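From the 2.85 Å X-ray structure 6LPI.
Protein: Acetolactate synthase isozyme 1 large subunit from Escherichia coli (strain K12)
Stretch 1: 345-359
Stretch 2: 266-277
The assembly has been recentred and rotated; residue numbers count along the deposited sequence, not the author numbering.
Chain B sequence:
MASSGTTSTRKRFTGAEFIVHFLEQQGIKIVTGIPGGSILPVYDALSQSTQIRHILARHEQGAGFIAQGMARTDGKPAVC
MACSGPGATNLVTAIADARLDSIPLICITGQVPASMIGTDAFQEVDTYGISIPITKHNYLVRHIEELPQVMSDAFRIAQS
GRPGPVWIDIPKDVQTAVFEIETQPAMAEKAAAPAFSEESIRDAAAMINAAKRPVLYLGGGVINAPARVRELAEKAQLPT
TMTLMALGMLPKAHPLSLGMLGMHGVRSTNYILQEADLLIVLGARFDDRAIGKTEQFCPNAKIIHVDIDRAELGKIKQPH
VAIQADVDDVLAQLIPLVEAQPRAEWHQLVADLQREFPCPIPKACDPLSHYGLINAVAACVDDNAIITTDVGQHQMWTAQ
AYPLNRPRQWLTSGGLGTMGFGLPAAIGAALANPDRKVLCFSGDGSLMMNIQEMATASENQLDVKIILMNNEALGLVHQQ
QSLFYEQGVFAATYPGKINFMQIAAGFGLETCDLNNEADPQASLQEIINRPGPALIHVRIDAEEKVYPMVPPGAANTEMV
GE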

# COMPACT_ATOMS: atom_id res chain seq x y z
N GLU B 345 -22.07 -29.20 4.76
CA GLU B 345 -21.02 -30.20 4.52
C GLU B 345 -19.68 -29.55 4.25
O GLU B 345 -18.63 -30.06 4.67
CB GLU B 345 -21.43 -31.15 3.40
CG GLU B 345 -21.79 -32.52 3.93
CD GLU B 345 -22.09 -33.54 2.86
OE1 GLU B 345 -22.87 -33.22 1.94
OE2 GLU B 345 -21.59 -34.67 2.95
N TRP B 346 -19.68 -28.43 3.52
CA TRP B 346 -18.43 -27.75 3.26
C TRP B 346 -17.83 -27.24 4.56
O TRP B 346 -16.63 -27.40 4.80
CB TRP B 346 -18.67 -26.64 2.22
CG TRP B 346 -17.61 -25.59 1.91
CD1 TRP B 346 -17.82 -24.25 1.77
CD2 TRP B 346 -16.20 -25.79 1.67
NE1 TRP B 346 -16.65 -23.61 1.43
CE2 TRP B 346 -15.64 -24.53 1.37
CE3 TRP B 346 -15.36 -26.91 1.67
CZ2 TRP B 346 -14.28 -24.36 1.09
CZ3 TRP B 346 -14.02 -26.74 1.40
CH2 TRP B 346 -13.50 -25.47 1.11
N HIS B 347 -18.68 -26.78 5.48
CA HIS B 347 -18.16 -26.36 6.77
C HIS B 347 -17.61 -27.53 7.56
O HIS B 347 -16.57 -27.40 8.20
CB HIS B 347 -19.21 -25.61 7.58
CG HIS B 347 -19.33 -24.17 7.20
ND1 HIS B 347 -20.52 -23.58 6.85
CD2 HIS B 347 -18.38 -23.21 7.05
CE1 HIS B 347 -20.31 -22.32 6.52
NE2 HIS B 347 -19.01 -22.07 6.63
N GLN B 348 -18.28 -28.70 7.52
CA GLN B 348 -17.68 -29.85 8.21
C GLN B 348 -16.31 -30.16 7.64
O GLN B 348 -15.42 -30.60 8.37
CB GLN B 348 -18.53 -31.12 8.12
CG GLN B 348 -20.01 -30.97 7.97
CD GLN B 348 -20.67 -32.33 7.69
OE1 GLN B 348 -20.04 -33.38 7.80
NE2 GLN B 348 -21.95 -32.30 7.32
N LEU B 349 -16.13 -29.94 6.33
CA LEU B 349 -14.83 -30.19 5.74
C LEU B 349 -13.82 -29.16 6.20
O LEU B 349 -12.66 -29.50 6.50
CB LEU B 349 -14.97 -30.21 4.21
CG LEU B 349 -13.71 -30.26 3.35
CD1 LEU B 349 -12.74 -31.35 3.82
CD2 LEU B 349 -14.14 -30.49 1.89
N VAL B 350 -14.24 -27.90 6.29
CA VAL B 350 -13.33 -26.87 6.79
C VAL B 350 -12.87 -27.23 8.19
O VAL B 350 -11.66 -27.31 8.47
CB VAL B 350 -14.01 -25.48 6.77
CG1 VAL B 350 -13.06 -24.39 7.30
CG2 VAL B 350 -14.54 -25.13 5.39
N ALA B 351 -13.82 -27.58 9.06
CA ALA B 351 -13.48 -27.93 10.43
C ALA B 351 -12.61 -29.17 10.50
O ALA B 351 -11.63 -29.20 11.25
CB ALA B 351 -14.76 -28.14 11.24
N ASP B 352 -12.94 -30.22 9.73
CA ASP B 352 -12.12 -31.43 9.76
C ASP B 352 -10.67 -31.15 9.38
O ASP B 352 -9.74 -31.68 10.00
CB ASP B 352 -12.73 -32.51 8.87
CG ASP B 352 -13.81 -33.30 9.59
OD1 ASP B 352 -13.80 -33.29 10.85
OD2 ASP B 352 -14.64 -33.93 8.91
N LEU B 353 -10.46 -30.31 8.36
CA LEU B 353 -9.08 -29.95 8.04
C LEU B 353 -8.45 -29.11 9.15
O LEU B 353 -7.25 -29.26 9.42
CB LEU B 353 -9.03 -29.20 6.70
CG LEU B 353 -8.95 -30.08 5.45
CD1 LEU B 353 -8.97 -29.23 4.21
CD2 LEU B 353 -7.67 -30.87 5.47
N GLN B 354 -9.23 -28.26 9.81
CA GLN B 354 -8.69 -27.45 10.90
C GLN B 354 -8.32 -28.29 12.13
O GLN B 354 -7.41 -27.91 12.87
CB GLN B 354 -9.71 -26.37 11.28
CG GLN B 354 -9.90 -25.31 10.23
CD GLN B 354 -10.98 -24.34 10.59
OE1 GLN B 354 -11.91 -24.70 11.28
NE2 GLN B 354 -10.87 -23.11 10.11
N ARG B 355 -8.96 -29.44 12.32
CA ARG B 355 -8.59 -30.34 13.40
C ARG B 355 -7.29 -31.09 13.09
O ARG B 355 -7.04 -32.18 13.62
CB ARG B 355 -9.74 -31.28 13.73
CG ARG B 355 -10.58 -30.71 14.83
CD ARG B 355 -11.50 -31.73 15.46
NE ARG B 355 -12.52 -32.16 14.52
CZ ARG B 355 -13.59 -31.44 14.20
NH1 ARG B 355 -13.77 -30.24 14.75
NH2 ARG B 355 -14.48 -31.91 13.33
N GLU B 356 -6.50 -30.55 12.17
CA GLU B 356 -5.14 -31.00 11.87
C GLU B 356 -4.36 -29.71 11.52
O GLU B 356 -4.00 -29.42 10.37
CB GLU B 356 -5.11 -32.07 10.76
CG GLU B 356 -3.70 -32.24 10.02
CD GLU B 356 -3.51 -31.43 8.65
OE1 GLU B 356 -2.34 -31.23 8.22
OE2 GLU B 356 -4.49 -31.01 7.99
N PHE B 357 -4.12 -28.88 12.55
CA PHE B 357 -3.44 -27.62 12.25
C PHE B 357 -2.82 -26.96 13.48
O PHE B 357 -3.46 -26.92 14.54
CB PHE B 357 -4.41 -26.65 11.57
N PRO B 358 -1.62 -26.39 13.36
CA PRO B 358 -0.91 -25.84 14.52
C PRO B 358 -1.67 -24.68 15.14
O PRO B 358 -2.64 -24.16 14.59
CB PRO B 358 0.45 -25.40 13.95
CG PRO B 358 0.20 -25.20 12.48
CD PRO B 358 -0.87 -26.18 12.10
N CYS B 359 -1.20 -24.29 16.32
CA CYS B 359 -1.94 -23.39 17.19
C CYS B 359 -0.94 -22.77 18.17
O CYS B 359 0.23 -23.19 18.22
CB CYS B 359 -3.07 -24.14 17.92
SG CYS B 359 -4.54 -24.47 16.87
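Stretch 2 266-277: VRSTNYILQEAD

Stretch 2 begins with Val-266 at the N-cap position, is helical from Arg-267 onward, and includes a type I turn from Leu-273 to Ala-276. Its helix crosses helix 345-354 at 137°, nearer antiparallel than parallel, with the axes 9.1 Å apart at closest. The backbones converge toward the C-terminal end of helix 345-354: the CA atoms of Trp-346 and Ala-276 are 9.5 Å apart, those of Val-350 and Ile-272 6.5 Å, and those of Gln-354 and Ser-268 5.1 Å. The wide end accommodates an indole; the narrow end suits the small Ser-268, whose CB lies 3.4 Å from CB of Phe-357.

Apolar packing centres on Ile-272, a knob among Trp-346, Val-350, Leu-353 and Gln-354. Its branched side chain reaches several neighbours: Ile-272 CG2 lies 3.8 Å from Trp-346 CH2, Ile-272 CD1 3.6 Å from Val-350 CG1, and Ile-272 CG1 3.6 Å from Leu-353 CD1. Glu-275 contributes its aliphatic portion, with CG 3.9 Å from Leu-353 CD1.

Beyond the helix of stretch 1, Pro-358 CD rests 3.6 Å from Arg-267 CD, methylene against methylene. Glu-356 OE1 approaches the Tyr-271 ring edge, 3.6 Å from CE2. No hydrogen bond joins the modelled atoms of the two stretches.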

# COMPACT_ATOMS: atom_id res chain seq x y z
N VAL B 266 -2.07 -19.55 7.87
CA VAL B 266 -2.39 -20.68 8.73
C VAL B 266 -2.55 -21.93 7.87
O VAL B 266 -3.30 -21.95 6.89
CB VAL B 266 -3.63 -20.38 9.59
CG1 VAL B 266 -4.74 -19.78 8.74
CG2 VAL B 266 -4.09 -21.64 10.32
N ARG B 267 -1.87 -23.00 8.30
CA ARG B 267 -1.72 -24.20 7.49
C ARG B 267 -3.07 -24.75 7.06
O ARG B 267 -3.30 -25.01 5.87
CB ARG B 267 -0.91 -25.22 8.29
CG ARG B 267 -0.88 -26.63 7.78
CD ARG B 267 -0.14 -27.51 8.79
NE ARG B 267 1.26 -27.11 8.97
CZ ARG B 267 2.24 -27.41 8.12
NH1 ARG B 267 1.99 -28.11 7.02
NH2 ARG B 267 3.49 -27.02 8.38
N SER B 268 -4.00 -24.89 8.02
CA SER B 268 -5.31 -25.46 7.70
C SER B 268 -5.94 -24.75 6.52
O SER B 268 -6.41 -25.40 5.59
CB SER B 268 -6.20 -25.42 8.95
OG SER B 268 -6.85 -24.16 9.09
N THR B 269 -5.87 -23.44 6.48
CA THR B 269 -6.57 -22.73 5.42
C THR B 269 -5.78 -22.74 4.12
O THR B 269 -6.37 -22.66 3.03
CB THR B 269 -6.88 -21.30 5.87
OG1 THR B 269 -5.69 -20.52 5.73
CG2 THR B 269 -7.27 -21.33 7.32
N ASN B 270 -4.46 -22.81 4.21
CA ASN B 270 -3.71 -23.06 2.99
C ASN B 270 -4.12 -24.38 2.35
O ASN B 270 -4.29 -24.45 1.13
CB ASN B 270 -2.21 -23.02 3.26
CG ASN B 270 -1.60 -21.71 2.88
OD1 ASN B 270 -2.24 -20.86 2.27
ND2 ASN B 270 -0.33 -21.54 3.20
N TYR B 271 -4.37 -25.42 3.15
CA TYR B 271 -4.87 -26.67 2.58
C TYR B 271 -6.33 -26.52 2.15
O TYR B 271 -6.74 -27.10 1.13
CB TYR B 271 -4.75 -27.83 3.57
CG TYR B 271 -3.33 -28.32 3.80
CD1 TYR B 271 -2.39 -28.27 2.79
CD2 TYR B 271 -2.93 -28.79 5.05
CE1 TYR B 271 -1.08 -28.69 3.00
CE2 TYR B 271 -1.61 -29.22 5.27
CZ TYR B 271 -0.70 -29.17 4.24
OH TYR B 271 0.60 -29.58 4.42
N ILE B 272 -7.12 -25.77 2.91
CA ILE B 272 -8.54 -25.64 2.62
C ILE B 272 -8.76 -25.00 1.26
O ILE B 272 -9.66 -25.39 0.52
CB ILE B 272 -9.26 -24.85 3.73
CG1 ILE B 272 -9.48 -25.76 4.94
CG2 ILE B 272 -10.57 -24.25 3.19
CD1 ILE B 272 -9.72 -25.02 6.25
N LEU B 273 -7.93 -24.00 0.91
CA LEU B 273 -8.13 -23.31 -0.37
C LEU B 273 -7.97 -24.26 -1.55
O LEU B 273 -8.68 -24.12 -2.56
CB LEU B 273 -7.16 -22.14 -0.48
CG LEU B 273 -7.65 -20.89 0.25
CD1 LEU B 273 -6.51 -20.06 0.79
CD2 LEU B 273 -8.46 -20.04 -0.68
N GLN B 274 -7.10 -25.26 -1.43
CA GLN B 274 -6.88 -26.24 -2.48
C GLN B 274 -8.09 -27.14 -2.70
O GLN B 274 -8.16 -27.82 -3.73
CB GLN B 274 -5.64 -27.06 -2.14
CG GLN B 274 -4.37 -26.25 -2.19
CD GLN B 274 -3.91 -26.04 -3.62
OE1 GLN B 274 -3.98 -24.94 -4.17
NE2 GLN B 274 -3.37 -27.09 -4.21
N GLU B 275 -9.01 -27.18 -1.75
CA GLU B 275 -10.29 -27.87 -1.88
C GLU B 275 -11.37 -27.01 -2.53
O GLU B 275 -12.42 -27.54 -2.89
CB GLU B 275 -10.79 -28.32 -0.49
CG GLU B 275 -9.82 -29.11 0.36
CD GLU B 275 -9.64 -30.54 -0.09
OE1 GLU B 275 -8.71 -31.21 0.43
OE2 GLU B 275 -10.45 -31.02 -0.90
N ALA B 276 -11.14 -25.71 -2.68
CA ALA B 276 -12.18 -24.85 -3.23
C ALA B 276 -12.47 -25.15 -4.71
O ALA B 276 -11.56 -25.44 -5.49
CB ALA B 276 -11.77 -23.39 -3.10
N ASP B 277 -13.76 -25.11 -5.07
CA ASP B 277 -14.17 -25.18 -6.47
C ASP B 277 -14.54 -23.82 -7.07
O ASP B 277 -14.73 -23.73 -8.28
CB ASP B 277 -15.34 -26.16 -6.66
CG ASP B 277 -16.66 -25.70 -6.00
OD1 ASP B 277 -16.66 -24.70 -5.26
OD2 ASP B 277 -17.70 -26.36 -6.24